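BH0493 protein (Bacillus halodurans C-125, PDB 2QEE) binds zinc and belongs to the amidohydrolase superfamily, in which it is probably a uronate isomerase. Local coordinates at residues Asn331-Glu345 and Ser371-Tyr383. Residues are numbered along the deposited sequence; the frame is centred on the assembly and turned at random.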
ATOM      1  N   ASN C 331      -6.183   6.621  10.561  1.00 13.83           N
ATOM      2  CA  ASN C 331      -5.809   7.817  11.212  1.00 13.75           C
ATOM      3  C   ASN C 331      -4.530   7.627  12.008  1.00 12.90           C
ATOM      4  O   ASN C 331      -4.476   7.923  13.181  1.00 15.00           O
ATOM      5  CB  ASN C 331      -7.003   8.351  12.052  1.00 12.46           C
ATOM      6  CG  ASN C 331      -6.862   9.812  12.448  1.00 21.36           C
ATOM      7  OD1 ASN C 331      -5.999  10.504  11.982  1.00 18.16           O
ATOM      8  ND2 ASN C 331      -7.724  10.266  13.366  1.00 18.42           N
ATOM      9  N   ASN C 332      -3.454   7.184  11.327  1.00 12.96           N
ATOM     10  CA  ASN C 332      -2.184   6.896  11.964  1.00 11.51           C
ATOM     11  C   ASN C 332      -1.131   7.544  11.059  1.00 12.61           C
ATOM     12  O   ASN C 332      -1.327   7.521   9.815  1.00 11.93           O
ATOM     13  CB  ASN C 332      -2.022   5.360  11.955  1.00 13.09           C
ATOM     14  CG  ASN C 332      -3.015   4.693  12.918  1.00 14.62           C
ATOM     15  OD1 ASN C 332      -2.875   4.879  14.120  1.00 17.25           O
ATOM     16  ND2 ASN C 332      -4.035   3.947  12.388  1.00 15.37           N
ATOM     17  N   PRO C 333      -0.069   8.122  11.647  1.00 11.30           N
ATOM     18  CA  PRO C 333       0.959   8.899  10.862  1.00 12.46           C
ATOM     19  C   PRO C 333       1.416   8.239   9.537  1.00 12.47           C
ATOM     20  O   PRO C 333       1.500   8.901   8.515  1.00 12.02           O
ATOM     21  CB  PRO C 333       2.117   9.034  11.863  1.00 13.19           C
ATOM     22  CG  PRO C 333       1.318   9.314  13.169  1.00 13.58           C
ATOM     23  CD  PRO C 333       0.209   8.228  13.093  1.00 10.88           C
ATOM     24  N   GLU C 334       1.720   6.956   9.536  1.00 12.07           N
ATOM     25  CA  GLU C 334       2.251   6.318   8.304  1.00 12.84           C
ATOM     26  C   GLU C 334       1.192   6.376   7.185  1.00 12.02           C
ATOM     27  O   GLU C 334       1.482   6.666   6.023  1.00 14.25           O
ATOM     28  CB  GLU C 334       2.626   4.852   8.626  1.00 12.90           C
ATOM     29  CG  GLU C 334       3.004   4.019   7.391  1.00 15.02           C
ATOM     30  CD  GLU C 334       4.382   4.418   6.825  1.00 12.20           C
ATOM     31  OE1 GLU C 334       5.077   5.281   7.432  1.00 17.79           O
ATOM     32  OE2 GLU C 334       4.732   3.838   5.772  1.00 14.39           O
ATOM     33  N   ILE C 335      -0.074   6.202   7.563  1.00 10.52           N
ATOM     34  CA  ILE C 335      -1.168   6.193   6.602  1.00 10.85           C
ATOM     35  C   ILE C 335      -1.596   7.614   6.251  1.00 12.70           C
ATOM     36  O   ILE C 335      -1.820   7.906   5.080  1.00 11.06           O
ATOM     37  CB  ILE C 335      -2.355   5.289   7.098  1.00 14.45           C
ATOM     38  CG1 ILE C 335      -1.877   3.815   7.388  1.00 13.90           C
ATOM     39  CG2 ILE C 335      -3.544   5.387   6.083  1.00 12.31           C
ATOM     40  CD1 ILE C 335      -1.313   3.046   6.186  1.00 19.20           C
ATOM     41  N   ILE C 336      -1.745   8.470   7.251  1.00 11.29           N
ATOM     42  CA  ILE C 336      -2.063   9.899   6.978  1.00 11.90           C
ATOM     43  C   ILE C 336      -1.050  10.491   5.958  1.00 12.42           C
ATOM     44  O   ILE C 336      -1.443  11.146   4.977  1.00 11.51           O
ATOM     45  CB  ILE C 336      -2.064  10.742   8.261  1.00 14.25           C
ATOM     46  CG1 ILE C 336      -3.150  10.203   9.253  1.00 10.98           C
ATOM     47  CG2 ILE C 336      -2.182  12.243   7.878  1.00 11.39           C
ATOM     48  CD1 ILE C 336      -2.917  10.848  10.691  1.00 15.65           C
ATOM     49  N   ASN C 337       0.221  10.189   6.164  1.00 10.78           N
ATOM     50  CA  ASN C 337       1.244  10.738   5.279  1.00 11.85           C
ATOM     51  C   ASN C 337       1.050  10.187   3.835  1.00 11.64           C
ATOM     52  O   ASN C 337       1.020  10.940   2.832  1.00 13.25           O
ATOM     53  CB  ASN C 337       2.623  10.320   5.796  1.00 12.54           C
ATOM     54  CG  ASN C 337       3.719  10.876   4.905  1.00 15.23           C
ATOM     55  OD1 ASN C 337       3.825  12.103   4.764  1.00 13.04           O
ATOM     56  ND2 ASN C 337       4.475   9.999   4.292  1.00 15.50           N
ATOM     57  N   GLU C 338       0.978   8.860   3.664  1.00  9.98           N
ATOM     58  CA  GLU C 338       0.825   8.341   2.296  1.00 10.45           C
ATOM     59  C   GLU C 338      -0.460   8.824   1.637  1.00 10.93           C
ATOM     60  O   GLU C 338      -0.422   9.204   0.447  1.00 11.01           O
ATOM     61  CB  GLU C 338       0.980   6.819   2.222  1.00 10.84           C
ATOM     62  CG  GLU C 338      -0.226   6.015   2.799  1.00 10.82           C
ATOM     63  CD  GLU C 338      -0.024   4.465   2.631  1.00 11.18           C
ATOM     64  OE1 GLU C 338      -1.036   3.726   2.530  1.00 14.28           O
ATOM     65  OE2 GLU C 338       1.145   3.991   2.628  1.00 15.66           O
ATOM     66  N   MET C 339      -1.575   8.872   2.389  1.00 10.44           N
ATOM     67  CA  MET C 339      -2.827   9.270   1.804  1.00 11.91           C
ATOM     68  C   MET C 339      -2.761  10.736   1.365  1.00 11.77           C
ATOM     69  O   MET C 339      -3.220  11.061   0.295  1.00 10.93           O
ATOM     70  CB  MET C 339      -3.937   9.094   2.850  1.00  9.95           C
ATOM     71  CG  MET C 339      -4.413   7.628   2.980  1.00  9.72           C
ATOM     72  SD  MET C 339      -5.692   7.538   4.296  1.00 14.00           S
ATOM     73  CE  MET C 339      -6.994   8.565   3.533  1.00 13.12           C
ATOM     74  N   THR C 340      -2.251  11.618   2.225  1.00 10.48           N
ATOM     75  CA  THR C 340      -2.210  13.052   1.952  1.00 10.56           C
ATOM     76  C   THR C 340      -1.330  13.330   0.711  1.00 11.75           C
ATOM     77  O   THR C 340      -1.667  14.161  -0.110  1.00 11.96           O
ATOM     78  CB  THR C 340      -1.790  13.832   3.232  1.00 11.11           C
ATOM     79  OG1 THR C 340      -2.746  13.533   4.289  1.00 10.81           O
ATOM     80  CG2 THR C 340      -1.783  15.346   3.014  1.00 10.36           C
ATOM     81  N   ARG C 341      -0.217  12.609   0.590  1.00 10.42           N
ATOM     82  CA  ARG C 341       0.660  12.773  -0.560  1.00  9.36           C
ATOM     83  C   ARG C 341      -0.020  12.306  -1.846  1.00 10.09           C
ATOM     84  O   ARG C 341       0.028  13.003  -2.865  1.00 13.63           O
ATOM     85  CB  ARG C 341       2.002  12.028  -0.315  1.00 10.66           C
ATOM     86  CG  ARG C 341       2.828  12.764   0.754  1.00 12.73           C
ATOM     87  CD  ARG C 341       4.097  12.066   1.131  1.00 12.20           C
ATOM     88  NE  ARG C 341       4.807  12.888   2.136  1.00 13.36           N
ATOM     89  CZ  ARG C 341       5.619  13.921   1.810  1.00 14.43           C
ATOM     90  NH1 ARG C 341       5.892  14.216   0.510  1.00 13.32           N
ATOM     91  NH2 ARG C 341       6.170  14.632   2.765  1.00 15.58           N
ATOM     92  N   MET C 342      -0.628  11.121  -1.835  1.00 10.67           N
ATOM     93  CA  MET C 342      -1.344  10.606  -3.012  1.00 10.67           C
ATOM     94  C   MET C 342      -2.450  11.579  -3.428  1.00 12.29           C
ATOM     95  O   MET C 342      -2.586  11.923  -4.599  1.00 11.65           O
ATOM     96  CB  MET C 342      -1.971   9.205  -2.785  1.00 11.52           C
ATOM     97  CG  MET C 342      -0.897   8.084  -2.608  1.00 14.14           C
ATOM     98  SD  MET C 342      -1.726   6.485  -2.591  1.00 14.60           S
ATOM     99  CE  MET C 342      -2.606   6.455  -1.009  1.00 14.69           C
ATOM    100  N   ARG C 343      -3.160  12.066  -2.417  1.00 11.88           N
ATOM    101  CA  ARG C 343      -4.260  12.985  -2.681  1.00 10.64           C
ATOM    102  C   ARG C 343      -3.743  14.296  -3.316  1.00 11.56           C
ATOM    103  O   ARG C 343      -4.286  14.760  -4.303  1.00 13.09           O
ATOM    104  CB  ARG C 343      -5.009  13.274  -1.383  1.00 11.72           C
ATOM    105  CG  ARG C 343      -5.846  12.054  -0.971  1.00  9.71           C
ATOM    106  CD  ARG C 343      -6.326  12.225   0.443  1.00 10.35           C
ATOM    107  NE  ARG C 343      -7.315  11.189   0.741  1.00 13.49           N
ATOM    108  CZ  ARG C 343      -8.080  11.253   1.843  1.00 12.93           C
ATOM    109  NH1 ARG C 343      -7.914  12.245   2.700  1.00 13.36           N
ATOM    110  NH2 ARG C 343      -9.072  10.359   2.057  1.00 15.13           N
ATOM    111  N   MET C 344      -2.719  14.894  -2.745  1.00 12.17           N
ATOM    112  CA  MET C 344      -2.235  16.169  -3.251  1.00 11.65           C
ATOM    113  C   MET C 344      -1.625  15.944  -4.616  1.00 12.96           C
ATOM    114  O   MET C 344      -1.744  16.791  -5.476  1.00 13.96           O
ATOM    115  CB  MET C 344      -1.221  16.773  -2.309  1.00 10.86           C
ATOM    116  CG  MET C 344      -0.981  18.309  -2.662  1.00 12.39           C
ATOM    117  SD  MET C 344      -0.175  19.189  -1.337  1.00 14.80           S
ATOM    118  CE  MET C 344      -1.556  19.334  -0.171  1.00 17.23           C
ATOM    119  N   GLU C 345      -0.904  14.843  -4.800  1.00 12.04           N
ATOM    120  CA  GLU C 345      -0.263  14.625  -6.148  1.00 11.77           C
ATOM    121  C   GLU C 345      -1.288  14.534  -7.285  1.00 12.47           C
ATOM    122  O   GLU C 345      -1.036  15.013  -8.374  1.00 11.77           O
ATOM    123  CB  GLU C 345       0.672  13.361  -6.115  1.00 10.82           C
ATOM    124  CG  GLU C 345       1.927  13.737  -5.234  1.00  9.54           C
ATOM    125  CD  GLU C 345       2.804  12.567  -4.801  1.00 13.23           C
ATOM    126  OE1 GLU C 345       2.628  11.405  -5.288  1.00 13.69           O
ATOM    127  OE2 GLU C 345       3.689  12.884  -3.940  1.00 14.36           O
ATOM    128  N   SER C 371      -2.172  15.766  13.059  1.00 12.24           N
ATOM    129  CA  SER C 371      -2.446  15.839  11.618  1.00 11.91           C
ATOM    130  C   SER C 371      -1.866  17.083  10.998  1.00 13.74           C
ATOM    131  O   SER C 371      -1.420  17.040   9.891  1.00 13.61           O
ATOM    132  CB  SER C 371      -3.933  15.817  11.352  1.00 15.06           C
ATOM    133  OG  SER C 371      -4.396  14.465  11.561  1.00 19.23           O
ATOM    134  N   LYS C 372      -1.970  18.218  11.679  1.00 12.65           N
ATOM    135  CA  LYS C 372      -1.401  19.440  11.080  1.00 12.82           C
ATOM    136  C   LYS C 372       0.093  19.336  10.776  1.00 12.58           C
ATOM    137  O   LYS C 372       0.506  19.769   9.731  1.00 13.40           O
ATOM    138  CB  LYS C 372      -1.697  20.689  11.922  1.00 14.65           C
ATOM    139  CG  LYS C 372      -3.099  21.218  11.615  1.00 10.98           C
ATOM    140  CD  LYS C 372      -3.366  22.519  12.482  1.00 16.91           C
ATOM    141  CE  LYS C 372      -4.576  23.343  11.907  1.00 19.88           C
ATOM    142  NZ  LYS C 372      -4.749  24.696  12.595  1.00 22.06           N
ATOM    143  N   SER C 373       0.860  18.698  11.671  1.00 12.21           N
ATOM    144  CA  SER C 373       2.328  18.595  11.471  1.00 13.88           C
ATOM    145  C   SER C 373       2.591  17.803  10.188  1.00 13.31           C
ATOM    146  O   SER C 373       3.395  18.217   9.373  1.00 13.49           O
ATOM    147  CB  SER C 373       3.034  18.006  12.679  1.00 15.99           C
ATOM    148  OG  SER C 373       2.628  16.703  12.953  1.00 19.86           O
ATOM    149  N   ILE C 374       1.856  16.704   9.974  1.00 12.67           N
ATOM    150  CA  ILE C 374       1.987  15.890   8.768  1.00 12.10           C
ATOM    151  C   ILE C 374       1.566  16.658   7.522  1.00 11.21           C
ATOM    152  O   ILE C 374       2.269  16.673   6.507  1.00 12.19           O
ATOM    153  CB  ILE C 374       1.222  14.532   8.871  1.00 13.79           C
ATOM    154  CG1 ILE C 374       1.768  13.740  10.053  1.00  9.74           C
ATOM    155  CG2 ILE C 374       1.347  13.779   7.525  1.00 12.39           C
ATOM    156  CD1 ILE C 374       0.919  12.471  10.360  1.00 14.69           C
ATOM    157  N   ILE C 375       0.384  17.256   7.581  1.00  9.98           N
ATOM    158  CA  ILE C 375      -0.091  18.046   6.427  1.00 10.63           C
ATOM    159  C   ILE C 375       0.888  19.203   6.085  1.00 11.61           C
ATOM    160  O   ILE C 375       1.178  19.438   4.873  1.00 12.65           O
ATOM    161  CB  ILE C 375      -1.522  18.561   6.718  1.00 11.85           C
ATOM    162  CG1 ILE C 375      -2.491  17.352   6.816  1.00 15.79           C
ATOM    163  CG2 ILE C 375      -1.952  19.521   5.578  1.00 15.37           C
ATOM    164  CD1 ILE C 375      -3.851  17.862   7.348  1.00 15.24           C
ATOM    165  N   ALA C 376       1.451  19.858   7.103  1.00 11.79           N
ATOM    166  CA  ALA C 376       2.456  20.912   6.887  1.00 13.60           C
ATOM    167  C   ALA C 376       3.702  20.335   6.141  1.00 14.08           C
ATOM    168  O   ALA C 376       4.166  20.957   5.157  1.00 13.49           O
ATOM    169  CB  ALA C 376       2.861  21.559   8.196  1.00 12.88           C
ATOM    170  N   GLU C 377       4.150  19.150   6.536  1.00 12.61           N
ATOM    171  CA  GLU C 377       5.322  18.514   5.880  1.00 13.12           C
ATOM    172  C   GLU C 377       5.007  18.263   4.411  1.00 13.59           C
ATOM    173  O   GLU C 377       5.848  18.504   3.507  1.00 13.82           O
ATOM    174  CB  GLU C 377       5.661  17.205   6.560  1.00 13.13           C
ATOM    175  CG  GLU C 377       6.187  17.335   7.994  1.00 18.75           C
ATOM    176  CD  GLU C 377       6.167  15.974   8.752  1.00 20.27           C
ATOM    177  OE1 GLU C 377       6.595  15.931   9.933  1.00 28.89           O
ATOM    178  OE2 GLU C 377       5.699  14.931   8.196  1.00 26.33           O
ATOM    179  N   VAL C 378       3.803  17.754   4.123  1.00 12.26           N
ATOM    180  CA  VAL C 378       3.431  17.493   2.731  1.00 10.39           C
ATOM    181  C   VAL C 378       3.406  18.776   1.915  1.00 10.91           C
ATOM    182  O   VAL C 378       4.011  18.893   0.824  1.00 12.55           O
ATOM    183  CB  VAL C 378       2.065  16.751   2.663  1.00 10.91           C
ATOM    184  CG1 VAL C 378       1.643  16.586   1.228  1.00 10.90           C
ATOM    185  CG2 VAL C 378       2.195  15.365   3.412  1.00 10.86           C
ATOM    186  N   LEU C 379       2.763  19.808   2.473  1.00 10.17           N
ATOM    187  CA  LEU C 379       2.723  21.112   1.768  1.00 12.12           C
ATOM    188  C   LEU C 379       4.124  21.705   1.488  1.00 11.87           C
ATOM    189  O   LEU C 379       4.398  22.193   0.391  1.00 12.20           O
ATOM    190  CB  LEU C 379       1.886  22.113   2.611  1.00 13.82           C
ATOM    191  CG  LEU C 379       0.366  21.892   2.536  1.00 11.38           C
ATOM    192  CD1 LEU C 379      -0.230  22.790   3.636  1.00 15.15           C
ATOM    193  CD2 LEU C 379      -0.161  22.283   1.119  1.00 12.65           C
ATOM    194  N   ILE C 380       4.996  21.628   2.473  1.00 11.83           N
ATOM    195  CA  ILE C 380       6.389  22.140   2.347  1.00 12.39           C
ATOM    196  C   ILE C 380       7.058  21.445   1.117  1.00 12.42           C
ATOM    197  O   ILE C 380       7.593  22.110   0.213  1.00 12.10           O
ATOM    198  CB  ILE C 380       7.214  21.993   3.667  1.00 11.47           C
ATOM    199  CG1 ILE C 380       6.673  22.971   4.713  1.00 12.19           C
ATOM    200  CG2 ILE C 380       8.668  22.295   3.370  1.00 10.50           C
ATOM    201  CD1 ILE C 380       7.049  22.647   6.210  1.00 12.07           C
ATOM    202  N   ASP C 381       6.958  20.118   1.064  1.00 12.20           N
ATOM    203  CA  ASP C 381       7.562  19.374  -0.072  1.00 11.60           C
ATOM    204  C   ASP C 381       6.949  19.806  -1.410  1.00 13.94           C
ATOM    205  O   ASP C 381       7.672  19.970  -2.409  1.00 12.93           O
ATOM    206  CB  ASP C 381       7.312  17.870   0.116  1.00 12.81           C
ATOM    207  CG  ASP C 381       8.383  17.210   0.994  1.00 19.71           C
ATOM    208  OD1 ASP C 381       9.449  17.860   1.302  1.00 17.25           O
ATOM    209  OD2 ASP C 381       8.170  16.022   1.389  1.00 15.79           O
ATOM    210  N   LYS C 382       5.606  19.927  -1.450  1.00 11.50           N
ATOM    211  CA  LYS C 382       4.932  20.271  -2.717  1.00 12.91           C
ATOM    212  C   LYS C 382       5.232  21.705  -3.169  1.00 12.43           C
ATOM    213  O   LYS C 382       5.464  21.938  -4.347  1.00 12.73           O
ATOM    214  CB  LYS C 382       3.413  20.004  -2.626  1.00 14.05           C
ATOM    215  CG  LYS C 382       3.035  18.562  -3.005  1.00 14.65           C
ATOM    216  CD  LYS C 382       3.710  17.495  -2.104  1.00 12.35           C
ATOM    217  CE  LYS C 382       3.305  16.021  -2.509  1.00 12.44           C
ATOM    218  NZ  LYS C 382       3.979  15.733  -3.817  1.00 13.95           N
ATOM    219  N   TYR C 383       5.216  22.663  -2.234  1.00 10.14           N
ATOM    220  CA  TYR C 383       5.620  24.006  -2.561  1.00 10.45           C
ATOM    221  C   TYR C 383       7.051  24.051  -2.991  1.00 12.44           C
ATOM    222  O   TYR C 383       7.368  24.737  -3.987  1.00 13.14           O
ATOM    223  CB  TYR C 383       5.393  24.956  -1.395  1.00 12.91           C
ATOM    224  CG  TYR C 383       3.934  25.268  -1.146  1.00 11.32           C
ATOM    225  CD1 TYR C 383       3.095  25.778  -2.173  1.00 12.79           C
ATOM    226  CD2 TYR C 383       3.399  25.126   0.146  1.00 10.03           C
ATOM    227  CE1 TYR C 383       1.755  26.125  -1.900  1.00 14.50           C
ATOM    228  CE2 TYR C 383       2.063  25.448   0.418  1.00 12.46           C
ATOM    229  CZ  TYR C 383       1.272  25.919  -0.618  1.00 11.46           C
ATOM    230  OH  TYR C 383      -0.038  26.237  -0.279  1.00 13.82           O
TER
HETATM  231  O   HOH W   1      -4.803  12.659  13.555  1.00 25.36           O
HETATM  232  O   HOH W   2       5.723  13.892   5.665  1.00 24.09           O
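One face of the Arg341 guanidinium lies over Val378, while its edge meets polar partners. Arg341 NH2 donates to Asp381 OD2 (2.8 Å) from the anti side, 33° out of the carboxylate plane, and NH1 adds a weak bond to that oxygen. Asp381 keeps a second partner through OD1, Arg8 of helix 8-21. Farther round the edge, Arg341 NE donates to Asn337 OD1 one turn back (2.9 Å), and a water joins Arg341 NH2, Asn337 OD1 and Glu377 OE2. Bonded along its rim, the group is fixed in rotation; an alanine here would probably leave Asp381 OD2 without its mate across the contact and open a gap over Val378. That valine is a knob in a hole formed by Asn337, Thr340, Arg341 and Met344. At one end Ile374 CD1 packs on Pro333 CA (3.6 Å). At the other, a bend at its last torsion puts Met344 CE 3.5 Å from Leu379 CD2. Lys382 NZ bridges to Glu345 OE2 (2.9 Å). The segments cross at -38° with axes 9.7 Å apart. Helix 333-347, whose Glu334 belongs to a metal-binding site, rests Met339, Met342 and Arg343 on helix 308-317, while helix 363-388 packs against helices 8-21 and 395-414.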